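Local coordinates for major allergen DAU C 1 (Daucus carota, PDB 2WQL), which probably binds small hydrophobic ligands in an internal cavity, as a plant-defence protein of the Bet v 1 family and a major carrot allergen, at residues Asp82-Asp87 with Ser97-Met102. The protein carries 4 engineered substitutions. Sequence-based numbering, arbitrary orientation.
Sequences DSTVID and SIETHM. Engineered in segment 97-102: Met102 (natural residue Leu).
Two groups of Thr100 grip the carbonyl oxygen of Ser83, a compact example of how a side chain can reinforce the backbone ladder of an antiparallel sheet. The backbone N of Thr100 donates a hydrogen bond of 2.8 Å to Ser83 O, nearly on the extension of the carbonyl bond, while Thr100 OG1 donates another to the same oxygen at 2.8 Å from above the carbonyl plane. The hydroxyl can do this because chi1 of 78° sets OG1 between the backbone N and the carbonyl carbon of its own residue. Ser83 N returns a hydrogen bond to Thr100 O, and two strand positions further on Val85 and Ile98 are joined by a second reciprocal pair. Their side chains run side by side on the face that also carries Ser83 and Thr100, with the CB atoms of Val85 and Ile98 4.0 Å apart; Leu91 packs against both.

On the reverse face a polar chain runs across the strands. Asp82 OD1 accepts a bent hydrogen bond from His101 ND1 at 2.8 Å, the donor standing above the carboxylate plane, which is turned 65° from the ring. The hydrogen bond at the other nitrogen is straighter: His101 NE2 meets Glu99 OE2 at 2.6 Å, in the ring plane and on the anti lone pair, with an N-H...O angle of 171°. The imidazole is thus held between two carboxylates, an environment that would be expected to favour its protonated form. Glu99 OE1 carries the chain on to His121 of strand 112-122, while Thr84 OG1 makes a separate hydrogen bond to Asp72 of strand 66-75. Strands 80-87 and 95-106 form a beta hairpin in the curved antiparallel sheet of the Bet v 1 fold; its Ser83 and Thr100 line the pocket holding the bound glycol chain.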
loop_
_atom_site.group_PDB
_atom_site.type_symbol
_atom_site.label_atom_id
_atom_site.label_comp_id
_atom_site.label_asym_id
_atom_site.label_seq_id
_atom_site.Cartn_x
_atom_site.Cartn_y
_atom_site.Cartn_z
ATOM N N ASP A 82 -24.522 -2.814 -9.551
ATOM C CA ASP A 82 -25.250 -2.732 -8.293
ATOM C C ASP A 82 -26.323 -3.804 -8.280
ATOM O O ASP A 82 -27.039 -3.970 -9.258
ATOM C CB ASP A 82 -25.909 -1.363 -8.145
ATOM C CG ASP A 82 -24.910 -0.217 -8.243
ATOM O OD1 ASP A 82 -23.926 -0.213 -7.484
ATOM O OD2 ASP A 82 -25.110 0.682 -9.094
ATOM N N SER A 83 -26.427 -4.530 -7.170
ATOM C CA SER A 83 -27.392 -5.609 -7.040
ATOM C C SER A 83 -27.762 -5.865 -5.598
ATOM O O SER A 83 -26.979 -5.551 -4.689
ATOM C CB SER A 83 -26.822 -6.892 -7.620
ATOM O OG SER A 83 -25.629 -7.250 -6.951
ATOM N N THR A 84 -28.948 -6.449 -5.393
ATOM C CA THR A 84 -29.501 -6.655 -4.053
ATOM C C THR A 84 -29.956 -8.078 -3.849
ATOM O O THR A 84 -30.666 -8.621 -4.674
ATOM C CB THR A 84 -30.709 -5.747 -3.803
ATOM O OG1 THR A 84 -30.351 -4.399 -4.096
ATOM C CG2 THR A 84 -31.164 -5.830 -2.340
ATOM N N VAL A 85 -29.541 -8.684 -2.747
ATOM C CA VAL A 85 -30.030 -10.015 -2.392
ATOM C C VAL A 85 -31.333 -9.811 -1.643
ATOM O O VAL A 85 -31.357 -9.121 -0.630
ATOM C CB VAL A 85 -29.031 -10.804 -1.510
ATOM C CG1 VAL A 85 -29.549 -12.190 -1.273
ATOM C CG2 VAL A 85 -27.642 -10.835 -2.160
ATOM N N ILE A 86 -32.415 -10.394 -2.150
ATOM C CA ILE A 86 -33.753 -10.098 -1.631
ATOM C C ILE A 86 -34.490 -11.290 -1.018
ATOM O O ILE A 86 -35.506 -11.101 -0.340
ATOM C CB ILE A 86 -34.638 -9.412 -2.716
ATOM C CG1 ILE A 86 -34.901 -10.343 -3.898
ATOM C CG2 ILE A 86 -33.969 -8.133 -3.198
ATOM C CD1 ILE A 86 -35.983 -9.840 -4.842
ATOM N N ASP A 87 -33.997 -12.504 -1.248
ATOM C CA ASP A 87 -34.649 -13.705 -0.724
ATOM C C ASP A 87 -33.632 -14.819 -0.620
ATOM O O ASP A 87 -32.558 -14.739 -1.204
ATOM C CB ASP A 87 -35.815 -14.152 -1.630
ATOM C CG ASP A 87 -36.804 -15.129 -0.923
ATOM O OD1 ASP A 87 -36.752 -15.268 0.322
ATOM O OD2 ASP A 87 -37.657 -15.752 -1.621
ATOM N N SER A 97 -32.576 -7.341 3.446
ATOM C CA SER A 97 -31.894 -7.377 2.151
ATOM C C SER A 97 -30.397 -7.078 2.273
ATOM O O SER A 97 -29.969 -6.428 3.230
ATOM C CB SER A 97 -32.556 -6.389 1.189
ATOM O OG SER A 97 -32.277 -5.050 1.547
ATOM N N ILE A 98 -29.611 -7.577 1.313
ATOM C CA ILE A 98 -28.184 -7.252 1.228
ATOM C C ILE A 98 -27.924 -6.415 -0.024
ATOM O O ILE A 98 -27.918 -6.923 -1.136
ATOM C CB ILE A 98 -27.282 -8.499 1.219
ATOM C CG1 ILE A 98 -27.586 -9.411 2.409
ATOM C CG2 ILE A 98 -25.810 -8.097 1.252
ATOM C CD1 ILE A 98 -26.833 -10.699 2.393
ATOM N N GLU A 99 -27.736 -5.118 0.173
ATOM C CA GLU A 99 -27.545 -4.165 -0.928
ATOM C C GLU A 99 -26.053 -4.142 -1.257
ATOM O O GLU A 99 -25.251 -3.913 -0.377
ATOM C CB GLU A 99 -28.049 -2.785 -0.477
ATOM C CG GLU A 99 -27.964 -1.640 -1.473
ATOM C CD GLU A 99 -28.074 -0.257 -0.787
ATOM O OE1 GLU A 99 -28.884 -0.111 0.176
ATOM O OE2 GLU A 99 -27.345 0.679 -1.210
ATOM N N THR A 100 -25.680 -4.405 -2.508
ATOM C CA THR A 100 -24.263 -4.399 -2.897
ATOM C C THR A 100 -23.940 -3.433 -4.047
ATOM O O THR A 100 -24.736 -3.198 -4.939
ATOM C CB THR A 100 -23.762 -5.800 -3.304
ATOM O OG1 THR A 100 -24.210 -6.105 -4.630
ATOM C CG2 THR A 100 -24.269 -6.855 -2.358
ATOM N N HIS A 101 -22.740 -2.883 -4.015
ATOM C CA HIS A 101 -22.272 -1.923 -5.036
ATOM C C HIS A 101 -20.843 -2.278 -5.418
ATOM O O HIS A 101 -19.970 -2.307 -4.568
ATOM C CB HIS A 101 -22.284 -0.505 -4.492
ATOM C CG HIS A 101 -23.629 -0.050 -4.020
ATOM N ND1 HIS A 101 -24.548 0.545 -4.862
ATOM C CD2 HIS A 101 -24.221 -0.114 -2.804
ATOM C CE1 HIS A 101 -25.643 0.831 -4.179
ATOM N NE2 HIS A 101 -25.468 0.443 -2.927
ATOM N N MET A 102 -20.623 -2.589 -6.686
ATOM C CA MET A 102 -19.332 -3.071 -7.132
ATOM C C MET A 102 -18.761 -2.168 -8.210
ATOM O O MET A 102 -19.481 -1.697 -9.097
ATOM C CB MET A 102 -19.470 -4.479 -7.689
ATOM C CG MET A 102 -18.162 -5.166 -7.909
ATOM S SD MET A 102 -18.390 -6.748 -8.710
ATOM C CE MET A 102 -18.750 -6.182 -10.373
#